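Local coordinates for CBS domain-containing protein (Pyrococcus horikoshii, PDB 2YZQ), which is of unknown function but binds S-adenosylmethionine between CBS domain repeats, which suggests a ligand-sensing regulatory role, at residues Y91-V96 / I106-D111; V170-E175 / R229-A234. One frame throughout, in Å; residues are numbered along the deposited sequence.

Contact 1: residues Y91-V96 / I106-D111; sequences YRRVVV and ILTVGD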
ATOM      1  N   TYR A  91      -4.876   5.360  -6.505  1.00 25.39           N
ATOM      2  CA  TYR A  91      -5.612   5.329  -5.248  1.00 24.36           C
ATOM      3  C   TYR A  91      -5.620   3.880  -4.763  1.00 22.54           C
ATOM      4  O   TYR A  91      -5.739   2.956  -5.565  1.00 23.46           O
ATOM      5  CB  TYR A  91      -7.035   5.851  -5.472  1.00 24.86           C
ATOM      6  CG  TYR A  91      -7.742   6.279  -4.208  1.00 26.89           C
ATOM      7  CD1 TYR A  91      -7.209   7.272  -3.385  1.00 26.61           C
ATOM      8  CD2 TYR A  91      -8.948   5.692  -3.832  1.00 25.32           C
ATOM      9  CE1 TYR A  91      -7.861   7.665  -2.216  1.00 29.03           C
ATOM     10  CE2 TYR A  91      -9.604   6.076  -2.672  1.00 27.89           C
ATOM     11  CZ  TYR A  91      -9.058   7.060  -1.867  1.00 28.68           C
ATOM     12  OH  TYR A  91      -9.710   7.427  -0.714  1.00 31.25           O
ATOM     13  N   ARG A  92      -5.500   3.691  -3.452  1.00 21.81           N
ATOM     14  CA  ARG A  92      -5.415   2.353  -2.869  1.00 20.55           C
ATOM     15  C   ARG A  92      -6.706   1.610  -2.557  1.00 21.81           C
ATOM     16  O   ARG A  92      -6.679   0.575  -1.891  1.00 20.11           O
ATOM     17  CB  ARG A  92      -4.550   2.409  -1.610  1.00 20.88           C
ATOM     18  CG  ARG A  92      -3.112   2.848  -1.875  1.00 21.86           C
ATOM     19  CD  ARG A  92      -2.329   2.989  -0.576  1.00 20.47           C
ATOM     20  NE  ARG A  92      -2.247   1.732   0.166  1.00 20.57           N
ATOM     21  CZ  ARG A  92      -1.476   0.705  -0.178  1.00 19.70           C
ATOM     22  NH1 ARG A  92      -0.706   0.776  -1.261  1.00 16.95           N
ATOM     23  NH2 ARG A  92      -1.480  -0.398   0.560  1.00 19.68           N
ATOM     24  N   ARG A  93      -7.834   2.118  -3.025  1.00 22.35           N
ATOM     25  CA  ARG A  93      -9.083   1.423  -2.763  1.00 23.14           C
ATOM     26  C   ARG A  93     -10.162   1.811  -3.744  1.00 22.37           C
ATOM     27  O   ARG A  93     -10.081   2.845  -4.405  1.00 21.36           O
ATOM     28  CB  ARG A  93      -9.563   1.699  -1.336  1.00 27.40           C
ATOM     29  CG  ARG A  93      -9.990   3.129  -1.083  1.00 30.36           C
ATOM     30  CD  ARG A  93     -10.216   3.374   0.398  1.00 35.32           C
ATOM     31  NE  ARG A  93      -9.003   3.140   1.179  1.00 38.06           N
ATOM     32  CZ  ARG A  93      -7.870   3.820   1.024  1.00 40.09           C
ATOM     33  NH1 ARG A  93      -7.786   4.784   0.118  1.00 41.35           N
ATOM     34  NH2 ARG A  93      -6.815   3.534   1.774  1.00 42.06           N
ATOM     35  N   VAL A  94     -11.166   0.951  -3.846  1.00 19.77           N
ATOM     36  CA  VAL A  94     -12.296   1.191  -4.721  1.00 18.90           C
ATOM     37  C   VAL A  94     -13.550   0.896  -3.915  1.00 17.74           C
ATOM     38  O   VAL A  94     -13.562  -0.004  -3.080  1.00 17.65           O
ATOM     39  CB  VAL A  94     -12.273   0.274  -5.972  1.00 20.58           C
ATOM     40  CG1 VAL A  94     -10.981   0.492  -6.752  1.00 20.41           C
ATOM     41  CG2 VAL A  94     -12.414  -1.186  -5.564  1.00 21.21           C
ATOM     42  N   VAL A  95     -14.594   1.679  -4.142  1.00 16.48           N
ATOM     43  CA  VAL A  95     -15.848   1.453  -3.447  1.00 16.88           C
ATOM     44  C   VAL A  95     -16.677   0.585  -4.382  1.00 15.40           C
ATOM     45  O   VAL A  95     -16.712   0.821  -5.591  1.00 15.93           O
ATOM     46  CB  VAL A  95     -16.598   2.778  -3.166  1.00 18.38           C
ATOM     47  CG1 VAL A  95     -17.939   2.485  -2.486  1.00 18.78           C
ATOM     48  CG2 VAL A  95     -15.747   3.675  -2.277  1.00 20.68           C
ATOM     49  N   VAL A  96     -17.319  -0.437  -3.826  1.00 14.44           N
ATOM     50  CA  VAL A  96     -18.148  -1.334  -4.613  1.00 14.39           C
ATOM     51  C   VAL A  96     -19.592  -0.899  -4.400  1.00 13.29           C
ATOM     52  O   VAL A  96     -20.048  -0.798  -3.263  1.00 14.82           O
ATOM     53  CB  VAL A  96     -17.995  -2.792  -4.145  1.00 13.45           C
ATOM     54  CG1 VAL A  96     -18.685  -3.720  -5.122  1.00 14.99           C
ATOM     55  CG2 VAL A  96     -16.515  -3.145  -4.003  1.00 13.69           C
ATOM     56  N   ILE A 106     -16.095  -2.550   0.057  1.00 15.22           N
ATOM     57  CA  ILE A 106     -14.892  -1.755  -0.144  1.00 16.74           C
ATOM     58  C   ILE A 106     -13.776  -2.741  -0.462  1.00 15.03           C
ATOM     59  O   ILE A 106     -13.662  -3.792   0.172  1.00 14.41           O
ATOM     60  CB  ILE A 106     -14.511  -0.950   1.119  1.00 18.10           C
ATOM     61  CG1 ILE A 106     -15.566   0.122   1.399  1.00 23.10           C
ATOM     62  CG2 ILE A 106     -13.134  -0.301   0.930  1.00 20.86           C
ATOM     63  CD1 ILE A 106     -15.745   1.131   0.274  1.00 26.99           C
ATOM     64  N   LEU A 107     -12.967  -2.413  -1.460  1.00 15.55           N
ATOM     65  CA  LEU A 107     -11.867  -3.281  -1.856  1.00 15.28           C
ATOM     66  C   LEU A 107     -10.577  -2.479  -1.842  1.00 15.49           C
ATOM     67  O   LEU A 107     -10.460  -1.479  -2.543  1.00 17.00           O
ATOM     68  CB  LEU A 107     -12.107  -3.830  -3.259  1.00 16.03           C
ATOM     69  CG  LEU A 107     -10.977  -4.666  -3.865  1.00 17.56           C
ATOM     70  CD1 LEU A 107     -10.847  -5.984  -3.108  1.00 17.21           C
ATOM     71  CD2 LEU A 107     -11.264  -4.920  -5.333  1.00 18.75           C
ATOM     72  N   THR A 108      -9.615  -2.919  -1.041  1.00 15.21           N
ATOM     73  CA  THR A 108      -8.339  -2.218  -0.949  1.00 15.77           C
ATOM     74  C   THR A 108      -7.208  -3.024  -1.563  1.00 15.51           C
ATOM     75  O   THR A 108      -7.362  -4.198  -1.880  1.00 13.55           O
ATOM     76  CB  THR A 108      -7.945  -1.945   0.512  1.00 15.95           C
ATOM     77  OG1 THR A 108      -7.592  -3.179   1.151  1.00 17.16           O
ATOM     78  CG2 THR A 108      -9.098  -1.305   1.262  1.00 17.97           C
ATOM     79  N   VAL A 109      -6.063  -2.371  -1.733  1.00 15.74           N
ATOM     80  CA  VAL A 109      -4.892  -3.045  -2.267  1.00 15.85           C
ATOM     81  C   VAL A 109      -4.532  -4.145  -1.275  1.00 14.69           C
ATOM     82  O   VAL A 109      -4.170  -5.253  -1.668  1.00 14.89           O
ATOM     83  CB  VAL A 109      -3.701  -2.074  -2.403  1.00 16.46           C
ATOM     84  CG1 VAL A 109      -2.438  -2.852  -2.736  1.00 15.57           C
ATOM     85  CG2 VAL A 109      -3.988  -1.054  -3.489  1.00 18.00           C
ATOM     86  N   GLY A 110      -4.650  -3.825   0.010  1.00 15.63           N
ATOM     87  CA  GLY A 110      -4.349  -4.791   1.053  1.00 14.66           C
ATOM     88  C   GLY A 110      -5.194  -6.044   0.911  1.00 15.21           C
ATOM     89  O   GLY A 110      -4.693  -7.160   1.060  1.00 15.38           O
ATOM     90  N   ASP A 111      -6.479  -5.863   0.619  1.00 15.71           N
ATOM     91  CA  ASP A 111      -7.377  -7.001   0.453  1.00 14.37           C
ATOM     92  C   ASP A 111      -6.918  -7.893  -0.689  1.00 14.30           C
ATOM     93  O   ASP A 111      -6.945  -9.118  -0.583  1.00 14.82           O
ATOM     94  CB  ASP A 111      -8.809  -6.544   0.154  1.00 14.94           C
ATOM     95  CG  ASP A 111      -9.450  -5.806   1.308  1.00 15.28           C
ATOM     96  OD1 ASP A 111      -9.212  -6.181   2.475  1.00 16.85           O
ATOM     97  OD2 ASP A 111     -10.218  -4.857   1.038  1.00 16.04           O
TER
HETATM   98  O   HOH W   1      -4.473  -1.457   1.408  1.00 23.12           O
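Arg-92 reaches Val-109 by way of a bent chain: CG stands anti to its own carbonyl carbon, and a turn at chi3 (61°) folds the guanidinium back so that CB of Val-109 lies over one of its faces, offset toward the rim. At the far end of the contact chi2 of Ile-106 (-60°) turns CD1 back over Val-95, where it packs 3.6 Å from CG2 of that residue. Between them, Val-94 and Leu-107 lie side by side on the other face of the sheet, with Val-94 CG2 3.5 Å from Leu-107 CB, and both press on Met-86 of helix 79-89. Their backbones form an antiparallel hydrogen-bonded pair: Val-94 N donates to Leu-107 O at 2.8 Å, and Leu-107 N returns a nearly straight bond (172°) to Val-94 O at 3.0 Å. With strand 72-74 beside strand 93-97, the hairpin and helices 79-89 and 109-117 make up the beta-alpha-beta-beta-alpha arrangement of a CBS repeat. Where the second strand gives way to its helix, Val-109 N still bonds Arg-92 O at 3.0 Å, although the donor is tilted out of the carbonyl plane. Thr-108 is the N-cap, and a capping box closes the turn: Asp-111 N donates to Thr-108 OG1 at 3.0 Å, while Thr-108 N donates to Asp-111 OD2 at 2.9 Å on the anti side, well out of the carboxylate plane. A water accepts from Gly-110 N, 2.8 Å from the water oxygen, and takes a weak bond from Arg-92 NH2, linking the arginine to the first helical turn. The stronger partner of that NH2 is Asp-270, whose salt bridge ties the hairpin to the last CBS repeat.

Contact 2: residues V170-E175 / R229-A234; sequences VGIVDE and RDVIVA. With SAM (S-adenosylmethionine), chain B.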
ATOM      1  N   VAL A 170      20.947  -1.761   4.646  1.00 12.76           N
ATOM      2  CA  VAL A 170      21.129  -2.099   6.062  1.00 13.63           C
ATOM      3  C   VAL A 170      19.867  -1.962   6.908  1.00 13.94           C
ATOM      4  O   VAL A 170      19.860  -2.339   8.078  1.00 14.92           O
ATOM      5  CB  VAL A 170      22.235  -1.241   6.731  1.00 13.60           C
ATOM      6  CG1 VAL A 170      23.570  -1.483   6.045  1.00 15.07           C
ATOM      7  CG2 VAL A 170      21.858   0.233   6.702  1.00 14.80           C
ATOM      8  N   GLY A 171      18.802  -1.423   6.327  1.00 12.32           N
ATOM      9  CA  GLY A 171      17.576  -1.273   7.087  1.00 12.77           C
ATOM     10  C   GLY A 171      16.441  -0.737   6.246  1.00 11.92           C
ATOM     11  O   GLY A 171      16.542  -0.644   5.023  1.00 11.72           O
ATOM     12  N   ILE A 172      15.349  -0.392   6.912  1.00 11.54           N
ATOM     13  CA  ILE A 172      14.190   0.145   6.222  1.00 11.95           C
ATOM     14  C   ILE A 172      13.403   0.932   7.259  1.00 13.27           C
ATOM     15  O   ILE A 172      13.452   0.615   8.445  1.00 11.51           O
ATOM     16  CB  ILE A 172      13.362  -1.010   5.595  1.00 12.32           C
ATOM     17  CG1 ILE A 172      12.241  -0.443   4.721  1.00 11.97           C
ATOM     18  CG2 ILE A 172      12.839  -1.942   6.687  1.00 12.72           C
ATOM     19  CD1 ILE A 172      11.756  -1.422   3.668  1.00 12.86           C
ATOM     20  N   VAL A 173      12.693   1.968   6.828  1.00 12.03           N
ATOM     21  CA  VAL A 173      11.938   2.785   7.771  1.00 11.87           C
ATOM     22  C   VAL A 173      10.646   3.336   7.181  1.00 13.06           C
ATOM     23  O   VAL A 173      10.590   3.655   5.993  1.00 12.12           O
ATOM     24  CB  VAL A 173      12.807   3.978   8.272  1.00 12.65           C
ATOM     25  CG1 VAL A 173      13.157   4.917   7.107  1.00 12.94           C
ATOM     26  CG2 VAL A 173      12.079   4.740   9.364  1.00 13.31           C
ATOM     27  N   ASP A 174       9.603   3.417   8.007  1.00 12.17           N
ATOM     28  CA  ASP A 174       8.335   3.984   7.566  1.00 12.66           C
ATOM     29  C   ASP A 174       7.752   4.877   8.651  1.00 14.35           C
ATOM     30  O   ASP A 174       8.360   5.057   9.712  1.00 13.89           O
ATOM     31  CB  ASP A 174       7.336   2.899   7.101  1.00 12.91           C
ATOM     32  CG  ASP A 174       6.660   2.149   8.236  1.00 14.25           C
ATOM     33  OD1 ASP A 174       6.918   2.428   9.423  1.00 13.35           O
ATOM     34  OD2 ASP A 174       5.841   1.262   7.913  1.00 14.34           O
ATOM     35  N   GLU A 175       6.592   5.459   8.375  1.00 15.17           N
ATOM     36  CA  GLU A 175       5.949   6.380   9.301  1.00 16.46           C
ATOM     37  C   GLU A 175       5.751   5.827  10.710  1.00 15.58           C
ATOM     38  O   GLU A 175       5.977   6.531  11.692  1.00 16.17           O
ATOM     39  CB  GLU A 175       4.610   6.827   8.706  1.00 20.92           C
ATOM     40  CG  GLU A 175       3.834   7.832   9.522  1.00 30.18           C
ATOM     41  CD  GLU A 175       2.603   8.324   8.786  1.00 31.28           C
ATOM     42  OE1 GLU A 175       1.907   7.482   8.175  1.00 34.60           O
ATOM     43  OE2 GLU A 175       2.327   9.544   8.823  1.00 36.06           O
ATOM     44  N   ARG A 229      16.197  -3.026  11.278  1.00 13.78           N
ATOM     45  CA  ARG A 229      17.423  -3.590  10.715  1.00 16.61           C
ATOM     46  C   ARG A 229      17.283  -4.890   9.938  1.00 15.68           C
ATOM     47  O   ARG A 229      18.048  -5.139   9.000  1.00 16.18           O
ATOM     48  CB  ARG A 229      18.464  -3.754  11.825  1.00 18.67           C
ATOM     49  CG  ARG A 229      18.912  -2.421  12.401  1.00 22.42           C
ATOM     50  CD  ARG A 229      19.859  -2.584  13.575  1.00 26.87           C
ATOM     51  NE  ARG A 229      20.205  -1.283  14.140  1.00 30.29           N
ATOM     52  CZ  ARG A 229      21.041  -0.419  13.574  1.00 32.96           C
ATOM     53  NH1 ARG A 229      21.628  -0.720  12.422  1.00 35.68           N
ATOM     54  NH2 ARG A 229      21.282   0.749  14.153  1.00 33.71           N
ATOM     55  N   ASP A 230      16.316  -5.723  10.314  1.00 14.26           N
ATOM     56  CA  ASP A 230      16.118  -6.982   9.611  1.00 14.35           C
ATOM     57  C   ASP A 230      15.123  -6.754   8.487  1.00 14.02           C
ATOM     58  O   ASP A 230      13.912  -6.769   8.699  1.00 15.43           O
ATOM     59  CB  ASP A 230      15.605  -8.063  10.562  1.00 17.97           C
ATOM     60  CG  ASP A 230      15.485  -9.415   9.887  1.00 21.89           C
ATOM     61  OD1 ASP A 230      16.304  -9.701   8.990  1.00 25.48           O
ATOM     62  OD2 ASP A 230      14.584 -10.194  10.257  1.00 28.81           O
ATOM     63  N   VAL A 231      15.649  -6.544   7.287  1.00 13.50           N
ATOM     64  CA  VAL A 231      14.816  -6.266   6.127  1.00 12.74           C
ATOM     65  C   VAL A 231      14.356  -7.520   5.390  1.00 12.09           C
ATOM     66  O   VAL A 231      15.155  -8.414   5.079  1.00 13.31           O
ATOM     67  CB  VAL A 231      15.567  -5.351   5.133  1.00 13.08           C
ATOM     68  CG1 VAL A 231      14.605  -4.800   4.097  1.00 13.06           C
ATOM     69  CG2 VAL A 231      16.243  -4.211   5.886  1.00 13.75           C
ATOM     70  N   ILE A 232      13.050  -7.584   5.142  1.00 11.52           N
ATOM     71  CA  ILE A 232      12.444  -8.688   4.417  1.00 12.23           C
ATOM     72  C   ILE A 232      12.575  -8.306   2.948  1.00 12.25           C
ATOM     73  O   ILE A 232      12.008  -7.299   2.516  1.00 12.40           O
ATOM     74  CB  ILE A 232      10.958  -8.833   4.772  1.00 12.78           C
ATOM     75  CG1 ILE A 232      10.805  -9.003   6.286  1.00 15.00           C
ATOM     76  CG2 ILE A 232      10.364 -10.011   4.016  1.00 13.23           C
ATOM     77  CD1 ILE A 232      11.584 -10.174   6.852  1.00 16.03           C
ATOM     78  N   VAL A 233      13.318  -9.107   2.191  1.00 12.55           N
ATOM     79  CA  VAL A 233      13.579  -8.809   0.784  1.00 12.12           C
ATOM     80  C   VAL A 233      13.008  -9.769  -0.242  1.00 12.33           C
ATOM     81  O   VAL A 233      12.564 -10.873   0.077  1.00 13.92           O
ATOM     82  CB  VAL A 233      15.111  -8.721   0.516  1.00 10.82           C
ATOM     83  CG1 VAL A 233      15.749  -7.697   1.425  1.00 12.93           C
ATOM     84  CG2 VAL A 233      15.764 -10.079   0.742  1.00 14.45           C
ATOM     85  N   ALA A 234      13.038  -9.318  -1.492  1.00 13.23           N
ATOM     86  CA  ALA A 234      12.585 -10.096  -2.633  1.00 12.82           C
ATOM     87  C   ALA A 234      13.699 -10.048  -3.674  1.00 12.66           C
ATOM     88  O   ALA A 234      14.672  -9.311  -3.518  1.00 13.24           O
ATOM     89  CB  ALA A 234      11.308  -9.493  -3.213  1.00 11.99           C
TER
HETATM   90  N   SAM B6075       1.105   0.903   7.034  1.00 21.74           N
HETATM   91  CA  SAM B6075       1.206  -0.078   8.125  1.00 22.95           C
HETATM   92  C   SAM B6075       0.700   0.536   9.417  1.00 22.98           C
HETATM   93  O   SAM B6075       0.448  -0.177  10.376  1.00 26.70           O
HETATM   94  OXT SAM B6075       0.543   1.741   9.504  1.00 24.18           O
HETATM   95  CB  SAM B6075       2.672  -0.509   8.275  1.00 20.96           C
HETATM   96  CG  SAM B6075       2.749  -1.836   9.034  1.00 19.17           C
HETATM   97  SD  SAM B6075       4.441  -2.497   8.970  1.00 16.27           S
HETATM   98  CE  SAM B6075       4.254  -3.871  10.155  1.00 17.89           C
HETATM   99  C5' SAM B6075       5.460  -1.277   9.830  1.00 14.16           C
HETATM  100  C4' SAM B6075       6.800  -1.914  10.204  1.00 13.73           C
HETATM  101  O4' SAM B6075       7.254  -2.769   9.126  1.00 14.03           O
HETATM  102  C3' SAM B6075       7.887  -0.856  10.435  1.00 13.44           C
HETATM  103  O3' SAM B6075       8.654  -1.206  11.599  1.00 14.10           O
HETATM  104  C2' SAM B6075       8.721  -0.933   9.148  1.00 12.85           C
HETATM  105  O2' SAM B6075      10.060  -0.470   9.354  1.00 12.71           O
HETATM  106  C1' SAM B6075       8.620  -2.433   8.836  1.00 12.48           C
HETATM  107  N9  SAM B6075       8.912  -2.758   7.438  1.00 12.40           N
HETATM  108  C8  SAM B6075       8.398  -2.186   6.297  1.00 13.61           C
HETATM  109  N7  SAM B6075       8.815  -2.848   5.251  1.00 11.74           N
HETATM  110  C5  SAM B6075       9.712  -3.788   5.653  1.00 12.07           C
HETATM  111  C6  SAM B6075      10.558  -4.736   5.012  1.00 12.08           C
HETATM  112  N6  SAM B6075      10.599  -4.833   3.635  1.00 12.11           N
HETATM  113  N1  SAM B6075      11.328  -5.544   5.770  1.00 12.47           N
HETATM  114  C2  SAM B6075      11.360  -5.440   7.103  1.00 12.99           C
HETATM  115  N3  SAM B6075      10.564  -4.592   7.749  1.00 10.75           N
HETATM  116  C4  SAM B6075       9.759  -3.739   7.068  1.00 11.23           C
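Val-231 sets one methyl, CG2, directly against the backbone of Gly-171, 3.4 Å from its CA, and this is the tight point of the contact. Gly-171, which has no side chain, also meets the backbone of Arg-229, the two CA atoms lying 4.3 Å apart. Gly-171 and Val-170 together face Val-162 in a classic beta bulge. Next along the strand, CG2 of Ile-172 lies at a looser 4.2 Å from CG2 of Val-231, and Pro-256 touches both side chains. The outer, solvent side is different: the side chain of exposed Arg-229 starts off away from the strand, and its carbonyl merely passes that of Val-170, two acceptors that cannot bond to each other.

S-adenosylmethionine fills the inner side. With CG1 anti to the backbone N (chi1 -173°) and the chain extended beyond it, both CG2 and CD1 of Ile-172 come over one face of the adenine, CG2 3.6 Å from C4 of the ligand. Ile-232 N donates to adenine N1 at 2.7 Å and 171°, and adenine N6 donates to Ile-232 O at 3.1 Å. Asp-174 brings OD2 to 3.2 Å from C5' of the ligand, beside the sulfonium, whose positive charge its carboxylate would probably favour. Thr-228, Asp-177, Glu-253 and the carbonyl of Gln-254 also bond the ligand. The loop thus reads the Watson-Crick edge of adenine with main-chain atoms, while Ile-172 covers one face and Val-231 and Ile-232 flank the N1 edge.

Overall arrangement
Contact 1 is buried and contact 2 partly exposed, and they lie on opposite sides of the chain's centre, about 25 Å apart between centres, without touching. Residues 91-96 and 106-111 are neighbours in sequence, joined as one hairpin within a single CBS repeat, so main-chain bonds and a helix cap dominate. Residues 170-175 and 229-234 come from two different repeats. There a strand meets an irregular loop through apolar contacts, and the direct hydrogen bonds run to the ligand instead. Contact 1 nevertheless borders the ligand region: the side chain of Arg-92 lies about 7 Å from the S-adenosylmethionine that contact 2 helps to enclose.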